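Local coordinates for protein DNA primase (Helicobacter pylori, PDB 4EHS) that synthesises the short RNA primers that start DNA replication and, through the C-terminal helicase-binding domain described here, engages the replicative helicase DnaB, at residues S46-D49 with L50-Y54; S118-P121 with F122-M126. All coordinates share one frame; numbering follows the deposited sequence.

Interaction 1: S46-D49 with L50-Y54; sequences SLLD and LAVGY
Leu50 stands one turn along from Ser46 and Leu47, and its backbone N lies 3.4 Å from Ser46 O, a weak i-to-i+4 bond. Its CB rests 3.5 Å from Leu47 O. From there the side chain runs away from the preceding residues: CG sits anti to the backbone N (chi1 177°). As a result, CD1 of Leu50 ends in the ring plane of Tyr54, at the edge, 3.8 Å from CE2 of Tyr54.

The main chain tightens as it goes on. Ala51 N gives a sound bond to Leu47 O, and Val52 N another to Leu48 O, both 2.9 Å. Asp49 O is 4.0 Å from Gly53 N; CG2 of Val52 lies beside it. Gly53 N and Tyr54 N bond to Leu50 O and Ala51 O, three residues back.

Val52 is also the partner of Leu48. CD1 of Leu48 comes to 3.7 Å from CG1 of Val52 as the two side chains meet at a slant, giving an apolar i-to-i+4 contact beside the Leu48 carbonyl. On the same turn, Asp49 swings its carboxylate back toward the start of the helix, CG anti to the carbonyl carbon (chi1 -57°). There OD1 forms a long, weak ion pair with Lys130 of the second subunit, whose Ile127 and Lys131 pack on Leu48 and Val52.

Leu47 and Ala51 reach Phe96 of helix 96-117 and Leu41 of helix 30-43. This is a short helix of the all-helical DnaB-binding domain, wedged between its own subunit, through Leu47 and Ala51, and the second subunit, which meets Asp49 and, at the end of the stretch, Val52; Leu48 touches both, with Leu41 as its partner in its own chain.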
ATOM      1  N   SER A  46      12.028 -15.413   1.355  1.00 15.67           N
ATOM      2  CA  SER A  46      11.875 -14.469   2.540  1.00 18.12           C
ATOM      3  C   SER A  46      11.862 -13.021   2.068  1.00 19.08           C
ATOM      4  O   SER A  46      11.218 -12.156   2.660  1.00 18.47           O
ATOM      5  CB  SER A  46      12.982 -14.699   3.595  1.00 18.70           C
ATOM      6  OG  SER A  46      14.208 -14.119   3.165  1.00 19.76           O
ATOM      7  N   LEU A  47      12.515 -12.756   0.924  1.00 14.84           N
ATOM      8  CA  LEU A  47      12.436 -11.439   0.278  1.00 14.95           C
ATOM      9  C   LEU A  47      11.045 -11.130  -0.318  1.00 16.29           C
ATOM     10  O   LEU A  47      10.685  -9.940  -0.400  1.00 15.97           O
ATOM     11  CB  LEU A  47      13.478 -11.292  -0.837  1.00 12.85           C
ATOM     12  CG  LEU A  47      14.884 -11.554  -0.326  1.00 12.10           C
ATOM     13  CD1 LEU A  47      15.900 -11.424  -1.471  1.00 12.98           C
ATOM     14  CD2 LEU A  47      15.310 -10.624   0.798  1.00 12.35           C
ATOM     15  N   LEU A  48      10.306 -12.153  -0.772  1.00 15.47           N
ATOM     16  CA  LEU A  48       8.930 -11.974  -1.221  1.00 17.25           C
ATOM     17  C   LEU A  48       8.112 -11.476  -0.010  1.00 18.11           C
ATOM     18  O   LEU A  48       7.277 -10.574  -0.140  1.00 16.90           O
ATOM     19  CB  LEU A  48       8.361 -13.283  -1.779  1.00 17.80           C
ATOM     20  CG  LEU A  48       6.877 -13.130  -2.277  1.00 17.91           C
ATOM     21  CD1 LEU A  48       6.771 -12.135  -3.431  1.00 17.42           C
ATOM     22  CD2 LEU A  48       6.440 -14.506  -2.758  1.00 20.01           C
ATOM     23  N   ASP A  49       8.324 -12.076   1.172  1.00 18.35           N
ATOM     24  CA  ASP A  49       7.595 -11.627   2.379  1.00 22.02           C
ATOM     25  C   ASP A  49       7.749 -10.118   2.584  1.00 22.93           C
ATOM     26  O   ASP A  49       6.775  -9.407   2.820  1.00 23.64           O
ATOM     27  CB  ASP A  49       8.101 -12.365   3.630  1.00 22.85           C
ATOM     28  CG  ASP A  49       7.995 -13.912   3.510  1.00 26.12           C
ATOM     29  OD1 ASP A  49       7.300 -14.478   2.638  1.00 28.21           O
ATOM     30  OD2 ASP A  49       8.698 -14.567   4.320  1.00 37.95           O
ATOM     31  N   LEU A  50       8.987  -9.620   2.475  1.00 22.29           N
ATOM     32  CA  LEU A  50       9.234  -8.190   2.595  1.00 20.95           C
ATOM     33  C   LEU A  50       8.533  -7.439   1.457  1.00 19.31           C
ATOM     34  O   LEU A  50       7.830  -6.421   1.668  1.00 17.07           O
ATOM     35  CB  LEU A  50      10.746  -7.928   2.510  1.00 22.26           C
ATOM     36  CG  LEU A  50      11.091  -6.433   2.564  1.00 28.05           C
ATOM     37  CD1 LEU A  50      10.661  -5.827   3.885  1.00 27.62           C
ATOM     38  CD2 LEU A  50      12.583  -6.230   2.345  1.00 27.40           C
ATOM     39  N   ALA A  51       8.754  -7.905   0.231  1.00 16.84           N
ATOM     40  CA  ALA A  51       8.354  -7.111  -0.948  1.00 16.29           C
ATOM     41  C   ALA A  51       6.834  -6.948  -0.966  1.00 15.52           C
ATOM     42  O   ALA A  51       6.349  -5.907  -1.363  1.00 15.25           O
ATOM     43  CB  ALA A  51       8.804  -7.744  -2.254  1.00 14.19           C
ATOM     44  N   VAL A  52       6.066  -7.962  -0.508  1.00 16.66           N
ATOM     45  CA  VAL A  52       4.598  -7.811  -0.628  1.00 17.18           C
ATOM     46  C   VAL A  52       4.039  -6.739   0.352  1.00 18.21           C
ATOM     47  O   VAL A  52       2.880  -6.367   0.199  1.00 21.02           O
ATOM     48  CB  VAL A  52       3.813  -9.167  -0.513  1.00 18.06           C
ATOM     49  CG1 VAL A  52       4.274 -10.092  -1.632  1.00 21.80           C
ATOM     50  CG2 VAL A  52       4.074  -9.718   0.850  1.00 17.62           C
ATOM     51  N   GLY A  53       4.872  -6.242   1.266  1.00 16.04           N
ATOM     52  CA  GLY A  53       4.604  -5.037   2.086  1.00 20.30           C
ATOM     53  C   GLY A  53       4.549  -3.747   1.274  1.00 22.56           C
ATOM     54  O   GLY A  53       3.970  -2.746   1.740  1.00 19.54           O
ATOM     55  N   TYR A  54       5.126  -3.765   0.053  1.00 17.92           N
ATOM     56  CA  TYR A  54       5.411  -2.474  -0.676  1.00 16.61           C
ATOM     57  C   TYR A  54       4.941  -2.521  -2.132  1.00 16.11           C
ATOM     58  O   TYR A  54       4.588  -1.479  -2.709  1.00 15.78           O
ATOM     59  CB  TYR A  54       6.908  -2.165  -0.644  1.00 15.61           C
ATOM     60  CG  TYR A  54       7.405  -2.001   0.765  1.00 17.90           C
ATOM     61  CD1 TYR A  54       7.147  -0.837   1.494  1.00 18.33           C
ATOM     62  CD2 TYR A  54       8.057  -3.064   1.409  1.00 18.40           C
ATOM     63  CE1 TYR A  54       7.604  -0.709   2.825  1.00 21.31           C
ATOM     64  CE2 TYR A  54       8.475  -2.963   2.729  1.00 21.50           C
ATOM     65  CZ  TYR A  54       8.207  -1.778   3.426  1.00 21.92           C
ATOM     66  OH  TYR A  54       8.644  -1.680   4.726  1.00 26.11           O
TER

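Interaction 2: S118-P121 with F122-M126; sequences SSLP and FSEKM
Lys125 NZ is gripped by two backbone carbonyls of the preceding loop, Ser118 O and Leu120 O, each 3.0 Å away. The two bonds differ in aim: the ammonium lies in the carbonyl plane of Leu120 but well above that of Ser118. To get there the side chain folds back along the loop, its CG beside the backbone N and the last torsion bent (chi4 104°), with CG 4.0 Å from Leu120 CB. Two carbonyl dipoles thus probably help to offset the lysine charge.

Ser118 OG adds a second brace to the loop, taking a weak 3.3 Å bond from Leu120 N while it also pairs with Ile115 O on helix 96-117.

Pro121 O receives Lys125 N at 3.0 Å, the first full helical bond, and Glu124 N more weakly. Glu124 lies alongside the proline and points the same way, its CD 3.9 Å from Pro121 CG. The end of this extended side chain crosses Leu120, where OE1 of Glu124 approaches CD2 of Leu120 to 3.4 Å. Gln72 of the second subunit packs on both Pro121 and Glu124, and Ser123 OG bonds to Cys71 O of that subunit.

With Pro121 as N-cap, this is a helix start at the tight turn of a helical hairpin, joining helices 96-117 and 122-140 of the DnaB-binding domain.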
ATOM      1  N   SER A 118      -4.084  12.754 -15.847  1.00 30.75           N
ATOM      2  CA  SER A 118      -5.197  11.850 -15.521  1.00 26.16           C
ATOM      3  C   SER A 118      -6.583  12.519 -15.415  1.00 31.03           C
ATOM      4  O   SER A 118      -6.689  13.759 -15.477  1.00 28.69           O
ATOM      5  CB  SER A 118      -4.867  11.137 -14.214  1.00 26.02           C
ATOM      6  OG  SER A 118      -5.114  12.016 -13.113  1.00 25.55           O
ATOM      7  N   SER A 119      -7.634  11.700 -15.229  1.00 31.26           N
ATOM      8  CA  SER A 119      -9.004  12.185 -15.065  1.00 32.58           C
ATOM      9  C   SER A 119      -9.347  12.506 -13.618  1.00 32.07           C
ATOM     10  O   SER A 119     -10.467  12.916 -13.346  1.00 32.71           O
ATOM     11  CB  SER A 119     -10.021  11.115 -15.519  1.00 37.33           C
ATOM     12  OG  SER A 119      -9.794  10.736 -16.864  1.00 47.29           O
ATOM     13  N   LEU A 120      -8.406  12.298 -12.695  1.00 29.32           N
ATOM     14  CA  LEU A 120      -8.691  12.439 -11.248  1.00 29.00           C
ATOM     15  C   LEU A 120      -9.190  13.808 -10.896  1.00 26.65           C
ATOM     16  O   LEU A 120      -8.802  14.794 -11.527  1.00 23.86           O
ATOM     17  CB  LEU A 120      -7.466  12.126 -10.434  1.00 26.03           C
ATOM     18  CG  LEU A 120      -6.986  10.692 -10.444  1.00 32.53           C
ATOM     19  CD1 LEU A 120      -5.574  10.685  -9.891  1.00 30.88           C
ATOM     20  CD2 LEU A 120      -7.907   9.812  -9.579  1.00 32.53           C
ATOM     21  N   PRO A 121     -10.144  13.878  -9.947  1.00 30.42           N
ATOM     22  CA  PRO A 121     -10.610  15.164  -9.461  1.00 27.72           C
ATOM     23  C   PRO A 121      -9.383  16.023  -9.109  1.00 23.57           C
ATOM     24  O   PRO A 121      -8.368  15.496  -8.665  1.00 22.04           O
ATOM     25  CB  PRO A 121     -11.382  14.792  -8.162  1.00 31.27           C
ATOM     26  CG  PRO A 121     -11.808  13.367  -8.369  1.00 34.57           C
ATOM     27  CD  PRO A 121     -10.873  12.730  -9.340  1.00 30.11           C
ATOM     28  N   PHE A 122      -9.496  17.316  -9.313  1.00 24.93           N
ATOM     29  CA  PHE A 122      -8.429  18.238  -8.964  1.00 25.71           C
ATOM     30  C   PHE A 122      -7.777  17.980  -7.597  1.00 24.41           C
ATOM     31  O   PHE A 122      -6.533  17.910  -7.470  1.00 20.15           O
ATOM     32  CB  PHE A 122      -8.960  19.653  -8.992  1.00 29.21           C
ATOM     33  CG  PHE A 122      -7.939  20.644  -8.586  1.00 27.77           C
ATOM     34  CD1 PHE A 122      -6.995  21.075  -9.495  1.00 32.80           C
ATOM     35  CD2 PHE A 122      -7.895  21.108  -7.280  1.00 30.76           C
ATOM     36  CE1 PHE A 122      -6.032  21.986  -9.118  1.00 31.85           C
ATOM     37  CE2 PHE A 122      -6.942  22.020  -6.885  1.00 34.00           C
ATOM     38  CZ  PHE A 122      -5.982  22.452  -7.813  1.00 38.40           C
ATOM     39  N   SER A 123      -8.605  17.832  -6.561  1.00 20.00           N
ATOM     40  CA  SER A 123      -8.024  17.749  -5.201  1.00 22.02           C
ATOM     41  C   SER A 123      -7.266  16.424  -5.037  1.00 20.28           C
ATOM     42  O   SER A 123      -6.301  16.350  -4.264  1.00 19.20           O
ATOM     43  CB  SER A 123      -9.092  17.887  -4.134  1.00 23.59           C
ATOM     44  OG  SER A 123     -10.093  16.921  -4.407  1.00 22.53           O
ATOM     45  N   GLU A 124      -7.678  15.405  -5.793  1.00 20.34           N
ATOM     46  CA  GLU A 124      -6.971  14.125  -5.735  1.00 20.89           C
ATOM     47  C   GLU A 124      -5.660  14.148  -6.525  1.00 18.90           C
ATOM     48  O   GLU A 124      -4.707  13.529  -6.087  1.00 18.54           O
ATOM     49  CB  GLU A 124      -7.867  13.004  -6.280  1.00 24.76           C
ATOM     50  CG  GLU A 124      -8.936  12.577  -5.256  1.00 31.51           C
ATOM     51  CD  GLU A 124      -9.739  11.343  -5.692  1.00 41.14           C
ATOM     52  OE1 GLU A 124      -9.292  10.575  -6.580  1.00 38.26           O
ATOM     53  OE2 GLU A 124     -10.831  11.137  -5.151  1.00 44.83           O
ATOM     54  N   LYS A 125      -5.621  14.875  -7.664  1.00 17.98           N
ATOM     55  CA  LYS A 125      -4.325  15.106  -8.326  1.00 17.00           C
ATOM     56  C   LYS A 125      -3.400  15.762  -7.336  1.00 16.81           C
ATOM     57  O   LYS A 125      -2.267  15.310  -7.190  1.00 16.46           O
ATOM     58  CB  LYS A 125      -4.477  16.020  -9.556  1.00 18.42           C
ATOM     59  CG  LYS A 125      -5.263  15.426 -10.692  1.00 17.38           C
ATOM     60  CD  LYS A 125      -5.250  16.397 -11.892  1.00 20.36           C
ATOM     61  CE  LYS A 125      -5.596  15.726 -13.195  1.00 24.62           C
ATOM     62  NZ  LYS A 125      -6.988  16.064 -13.593  1.00 30.88           N
HETATM   63  N   MSE A 126      -3.874  16.790  -6.641  1.00 15.35           N
HETATM   64  CA  MSE A 126      -3.062  17.475  -5.639  1.00 17.49           C
HETATM   65  C   MSE A 126      -2.502  16.512  -4.592  1.00 19.36           C
HETATM   66  O   MSE A 126      -1.295  16.483  -4.349  1.00 18.47           O
HETATM   67  CB  MSE A 126      -3.875  18.577  -4.956  1.00 19.99           C
HETATM   68  CG  MSE A 126      -4.153  19.783  -5.839  1.00 29.77           C
HETATM   69 SE   MSE A 126      -4.876  21.295  -4.844  1.00 51.56          SE
HETATM   70  CE  MSE A 126      -3.661  21.263  -3.319  1.00 16.52           C
TER

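Interactions 1 and 2 belong to the same helicase-binding domain but to different helices, with centres about 30 Å apart and nearest atoms about 17 Å apart. Interaction 1 is partly buried, sitting where helix 45-51 packs on its neighbours, and side-chain contacts there are mainly apolar. Interaction 2 is a surface contact at the far turn of the hairpin, where a charged side chain holds loop carbonyls. The backbone differs too: 46-54 combines i-to-i+4 with i-to-i+3 bonds, whereas 118-126 begins a helix. Both also touch the second subunit, in keeping with the dimer this domain forms in solution.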